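Local coordinates for putative O-acetylhomoserine (Thiol)-lyase (Campylobacter jejuni, PDB 4OC9) that probably uses pyridoxal 5'-phosphate to make homocysteine from O-acetylhomoserine and sulfide, as a member of the trans-sulfuration enzyme family, at the interface of chains A and B. Coordinates in Å, arbitrary orientation; residue numbers count along the deposited sequence, not the author numbering. Chains: chain A/B, Putative O-acetylhomoserine (Thiol)-lyase.

Contact 1 and contact 2 lie side by side in the same seam between chains A and B, with the centres of their C-alpha atoms about 10 Å apart, and A:Gln20 belongs to both. Each is built from the loop-rich N-terminal stretch of the two chains, between helix 6-9 and helix 38-45. Contact 1 is a backbone-led pairing of A:Arg21 to A:Ser24 with the B:Asn30 to B:Asn34 segment; contact 2 is a nearly symmetric meeting of residues 18-20, 26 and 28 of both copies. The interface is two-fold, so contact 1 recurs with the chains exchanged. The deposited assembly holds four chains, and the paired N-terminal segments probably help hold the chains together.

Contact 1: the interface of chains A and B. Residues chain A 20-24; chain B 30, 32-34.
A short antiparallel beta bridge joins the N-terminal segments of the two subunits, pairing A:Ser22 with B:Tyr33. On one side of the bridge the backbone N of B:Asn34 donates to the carbonyl O of A:Arg21 at 2.9 Å; on the other, A:Ile23 N donates to B:Ala32 O. A:Arg21 then grips B:Asn34 side-on. Its NE lies 2.7 Å from the main-chain O of B:Asn34, which sits in the guanidinium plane, while A:Arg21 NH2 reaches the side-chain amide oxygen OD1 of B:Asn34 at 2.8 Å. That second bond is bent, 121° at the hydrogen, and NH2 stands above the amide plane. The bend of the arginine chain at chi3 (63°) turns the NE/NH2 edge of the guanidinium toward B:Asn34.

At the opposite end B:Asn30, with CG anti to its backbone N (chi1 179°), sets its amide alongside A:Ser22 and A:Ser24. OD1 of B:Asn30 accepts from the backbone N of A:Ser24 at 2.9 Å. ND2 of B:Asn30 donates within its own chain to B:Ala32 O at 2.7 Å. That carbonyl therefore receives two donors, A:Ile23 N and B:Asn30 ND2, from opposite faces of its plane, and the amide's rotation is fixed at both of its ends. ND2 also rides over the rim of one face of the B:Tyr33 ring. Beyond the polar ladder, the tip of A:Ile23 packs on B:Ala32, methyl to methyl, with A:Ile23 CD1 3.9 Å from B:Ala32 CB.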
loop_
_atom_site.group_PDB
_atom_site.type_symbol
_atom_site.label_atom_id
_atom_site.label_comp_id
_atom_site.label_asym_id
_atom_site.label_seq_id
_atom_site.Cartn_x
_atom_site.Cartn_y
_atom_site.Cartn_z
ATOM N N GLN A 20 -7.899 2.881 18.680
ATOM C CA GLN A 20 -7.386 4.143 18.136
ATOM C C GLN A 20 -8.445 5.088 17.592
ATOM O O GLN A 20 -8.184 6.272 17.383
ATOM C CB GLN A 20 -6.377 3.845 17.027
ATOM C CG GLN A 20 -5.237 2.934 17.464
ATOM C CD GLN A 20 -4.431 3.514 18.606
ATOM O OE1 GLN A 20 -4.288 4.733 18.735
ATOM N NE2 GLN A 20 -3.875 2.650 19.416
ATOM N N ARG A 21 -9.618 4.545 17.334
ATOM C CA ARG A 21 -10.725 5.322 16.834
ATOM C C ARG A 21 -10.466 6.097 15.524
ATOM O O ARG A 21 -10.885 7.258 15.359
ATOM C CB ARG A 21 -11.287 6.235 17.942
ATOM C CG ARG A 21 -11.769 5.429 19.143
ATOM C CD ARG A 21 -12.540 6.255 20.146
ATOM N NE ARG A 21 -13.757 6.773 19.540
ATOM C CZ ARG A 21 -14.910 6.115 19.461
ATOM N NH1 ARG A 21 -15.022 4.891 19.926
ATOM N NH2 ARG A 21 -15.963 6.694 18.882
ATOM N N SER A 22 -9.769 5.442 14.606
ATOM C CA SER A 22 -9.482 6.034 13.316
ATOM C C SER A 22 -10.798 6.035 12.539
ATOM O O SER A 22 -11.525 5.032 12.551
ATOM C CB SER A 22 -8.433 5.231 12.563
ATOM O OG SER A 22 -8.849 3.890 12.388
ATOM N N ILE A 23 -11.107 7.141 11.883
ATOM C CA ILE A 23 -12.354 7.246 11.087
ATOM C C ILE A 23 -12.291 6.328 9.885
ATOM O O ILE A 23 -13.281 5.688 9.524
ATOM C CB ILE A 23 -12.632 8.667 10.666
ATOM C CG1 ILE A 23 -12.896 9.484 11.932
ATOM C CG2 ILE A 23 -13.865 8.727 9.785
ATOM C CD1 ILE A 23 -13.055 10.958 11.688
ATOM N N SER A 24 -11.123 6.262 9.272
ATOM C CA SER A 24 -10.922 5.389 8.157
ATOM C C SER A 24 -10.624 3.987 8.707
ATOM O O SER A 24 -10.019 3.823 9.773
ATOM C CB SER A 24 -9.727 5.825 7.329
ATOM O OG SER A 24 -9.505 4.855 6.302
ATOM N N ASN B 30 -4.968 7.076 7.586
ATOM C CA ASN B 30 -6.003 7.908 8.111
ATOM C C ASN B 30 -5.507 9.232 8.654
ATOM O O ASN B 30 -4.414 9.292 9.248
ATOM C CB ASN B 30 -6.481 7.115 9.323
ATOM C CG ASN B 30 -7.577 7.788 10.085
ATOM O OD1 ASN B 30 -8.737 7.870 9.645
ATOM N ND2 ASN B 30 -7.248 8.163 11.312
ATOM N N ALA B 32 -7.872 11.594 10.538
ATOM C CA ALA B 32 -8.625 12.014 11.725
ATOM C C ALA B 32 -9.177 10.898 12.565
ATOM O O ALA B 32 -9.258 9.740 12.148
ATOM C CB ALA B 32 -9.736 12.959 11.327
ATOM N N TYR B 33 -9.559 11.273 13.780
ATOM C CA TYR B 33 -10.063 10.329 14.784
ATOM C C TYR B 33 -11.391 10.755 15.404
ATOM O O TYR B 33 -11.652 11.945 15.580
ATOM C CB TYR B 33 -8.955 10.185 15.851
ATOM C CG TYR B 33 -7.649 9.838 15.177
ATOM C CD1 TYR B 33 -6.791 10.858 14.695
ATOM C CD2 TYR B 33 -7.282 8.512 14.945
ATOM C CE1 TYR B 33 -5.605 10.548 14.038
ATOM C CE2 TYR B 33 -6.072 8.197 14.308
ATOM C CZ TYR B 33 -5.248 9.209 13.843
ATOM O OH TYR B 33 -4.081 8.889 13.194
ATOM N N ASN B 34 -12.222 9.768 15.706
ATOM C CA ASN B 34 -13.520 10.026 16.286
ATOM C C ASN B 34 -13.418 10.154 17.797
ATOM O O ASN B 34 -13.218 9.166 18.505
ATOM C CB ASN B 34 -14.441 8.881 15.920
ATOM C CG ASN B 34 -15.871 9.073 16.405
ATOM O OD1 ASN B 34 -16.593 8.106 16.533
ATOM N ND2 ASN B 34 -16.291 10.299 16.661
#

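Contact 2: the interface of chains A and B. Residues chain A 18-20, 26, 28; chain B 18-20, 26, 28.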
loop_
_atom_site.group_PDB
_atom_site.type_symbol
_atom_site.label_atom_id
_atom_site.label_comp_id
_atom_site.label_asym_id
_atom_site.label_seq_id
_atom_site.Cartn_x
_atom_site.Cartn_y
_atom_site.Cartn_z
ATOM N N ASP A 18 -11.706 0.803 16.361
ATOM C CA ASP A 18 -11.000 0.014 17.350
ATOM C C ASP A 18 -10.510 0.958 18.486
ATOM O O ASP A 18 -11.114 2.011 18.744
ATOM C CB ASP A 18 -9.931 -0.876 16.714
ATOM C CG ASP A 18 -10.518 -2.043 15.924
ATOM O OD1 ASP A 18 -11.695 -2.427 16.121
ATOM O OD2 ASP A 18 -9.766 -2.611 15.103
ATOM N N THR A 19 -9.453 0.585 19.175
ATOM C CA THR A 19 -8.960 1.382 20.270
ATOM C C THR A 19 -8.528 2.793 19.848
ATOM O O THR A 19 -8.767 3.767 20.546
ATOM C CB THR A 19 -7.737 0.663 20.873
ATOM O OG1 THR A 19 -8.009 -0.738 21.024
ATOM C CG2 THR A 19 -7.330 1.283 22.191
ATOM N N GLN A 20 -7.899 2.881 18.680
ATOM C CA GLN A 20 -7.386 4.143 18.136
ATOM C C GLN A 20 -8.445 5.088 17.592
ATOM O O GLN A 20 -8.184 6.272 17.383
ATOM C CB GLN A 20 -6.377 3.845 17.027
ATOM C CG GLN A 20 -5.237 2.934 17.464
ATOM C CD GLN A 20 -4.431 3.514 18.606
ATOM O OE1 GLN A 20 -4.288 4.733 18.735
ATOM N NE2 GLN A 20 -3.875 2.650 19.416
ATOM N N PRO A 26 -8.634 0.774 9.302
ATOM C CA PRO A 26 -7.241 0.468 9.164
ATOM C C PRO A 26 -6.966 -0.643 8.181
ATOM O O PRO A 26 -7.786 -1.527 7.950
ATOM C CB PRO A 26 -6.830 0.002 10.566
ATOM C CG PRO A 26 -7.972 0.344 11.468
ATOM C CD PRO A 26 -9.185 0.380 10.605
ATOM N N TYR A 28 -5.106 -3.830 7.604
ATOM C CA TYR A 28 -4.484 -4.941 8.324
ATOM C C TYR A 28 -3.588 -5.738 7.404
ATOM O O TYR A 28 -3.958 -6.827 6.980
ATOM C CB TYR A 28 -5.534 -5.811 9.048
ATOM C CG TYR A 28 -6.220 -5.060 10.196
ATOM C CD1 TYR A 28 -5.669 -5.046 11.477
ATOM C CD2 TYR A 28 -7.403 -4.322 9.995
ATOM C CE1 TYR A 28 -6.263 -4.328 12.507
ATOM C CE2 TYR A 28 -7.995 -3.629 11.036
ATOM C CZ TYR A 28 -7.419 -3.655 12.282
ATOM O OH TYR A 28 -8.002 -2.981 13.307
ATOM N N ASP B 18 -4.570 -4.242 19.147
ATOM C CA ASP B 18 -5.866 -3.612 19.384
ATOM C C ASP B 18 -6.915 -4.720 19.563
ATOM O O ASP B 18 -6.596 -5.852 19.922
ATOM C CB ASP B 18 -6.319 -2.695 18.214
ATOM C CG ASP B 18 -6.600 -3.455 16.897
ATOM O OD1 ASP B 18 -6.289 -4.653 16.769
ATOM O OD2 ASP B 18 -7.166 -2.829 15.982
ATOM N N THR B 19 -8.161 -4.410 19.255
ATOM C CA THR B 19 -9.231 -5.363 19.381
ATOM C C THR B 19 -9.038 -6.593 18.494
ATOM O O THR B 19 -9.297 -7.727 18.902
ATOM C CB THR B 19 -10.527 -4.682 18.967
ATOM O OG1 THR B 19 -10.598 -3.372 19.561
ATOM C CG2 THR B 19 -11.733 -5.528 19.341
ATOM N N GLN B 20 -8.545 -6.375 17.280
ATOM C CA GLN B 20 -8.331 -7.470 16.293
ATOM C C GLN B 20 -7.141 -8.372 16.566
ATOM O O GLN B 20 -7.020 -9.455 15.996
ATOM C CB GLN B 20 -8.163 -6.871 14.901
ATOM C CG GLN B 20 -9.320 -5.986 14.488
ATOM C CD GLN B 20 -10.651 -6.732 14.474
ATOM O OE1 GLN B 20 -10.709 -7.911 14.183
ATOM N NE2 GLN B 20 -11.730 -6.007 14.738
ATOM N N PRO B 26 -1.049 -2.418 12.476
ATOM C CA PRO B 26 -1.891 -1.999 11.377
ATOM C C PRO B 26 -1.447 -0.691 10.774
ATOM O O PRO B 26 -0.820 0.129 11.458
ATOM C CB PRO B 26 -3.266 -1.818 12.017
ATOM C CG PRO B 26 -3.180 -2.439 13.376
ATOM C CD PRO B 26 -1.745 -2.403 13.772
ATOM N N TYR B 28 -2.506 2.696 9.662
ATOM C CA TYR B 28 -3.568 3.663 9.841
ATOM C C TYR B 28 -3.519 4.739 8.757
ATOM O O TYR B 28 -3.049 5.841 9.001
ATOM C CB TYR B 28 -3.531 4.250 11.264
ATOM C CG TYR B 28 -3.874 3.232 12.336
ATOM C CD1 TYR B 28 -5.191 3.013 12.697
ATOM C CD2 TYR B 28 -2.898 2.479 12.972
ATOM C CE1 TYR B 28 -5.535 2.046 13.627
ATOM C CE2 TYR B 28 -3.235 1.525 13.927
ATOM C CZ TYR B 28 -4.560 1.326 14.258
ATOM O OH TYR B 28 -4.917 0.404 15.216
#
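Matching turns of the two backbones, residues 18 to 20, face each other across the two-fold, B:Thr19 in helix-like geometry and the poorly ordered A:Thr19 modelled the same way, with Pro26 extended and Tyr28 in a loop conformation beside them. The rings of A:Tyr28 and B:Tyr28 each reach over to the other subunit's proline and glutamine. CE1 of A:Tyr28 lies 3.7 Å from CG of B:Pro26, and CE1 of B:Tyr28 repeats this at 3.7 Å from CG of A:Pro26. Each glutamine crosses the opposing tyrosine at about a right angle, its aliphatic CG meeting the phenol end; A:Gln20 CG is 3.4 Å from B:Tyr28 OH.

The symmetry breaks at the aspartates, both poorly ordered. A:Tyr28 and B:Asp18 meet tip to tip, the phenol OH of A:Tyr28 donating to the syn lone pair of B:Asp18 OD2 at 2.8 Å, with that oxygen in the ring plane. B:Asp18 swings CG between its backbone N and carbonyl carbon (chi1 66°), whereas A:Asp18 has CG anti to the carbonyl carbon (chi1 -72°). OD2 of A:Asp18 and OD2 of B:Asp18 are modelled 2.8 Å apart, a doubtful approach that would be repulsive unless a proton were shared. B:Thr19 flanks A:Asp18 more loosely, through CB and OG1. The whole patch sits in the loop between helix 6-9 and helix 38-45 of each chain, where these N-terminal segments meet at the subunit seam.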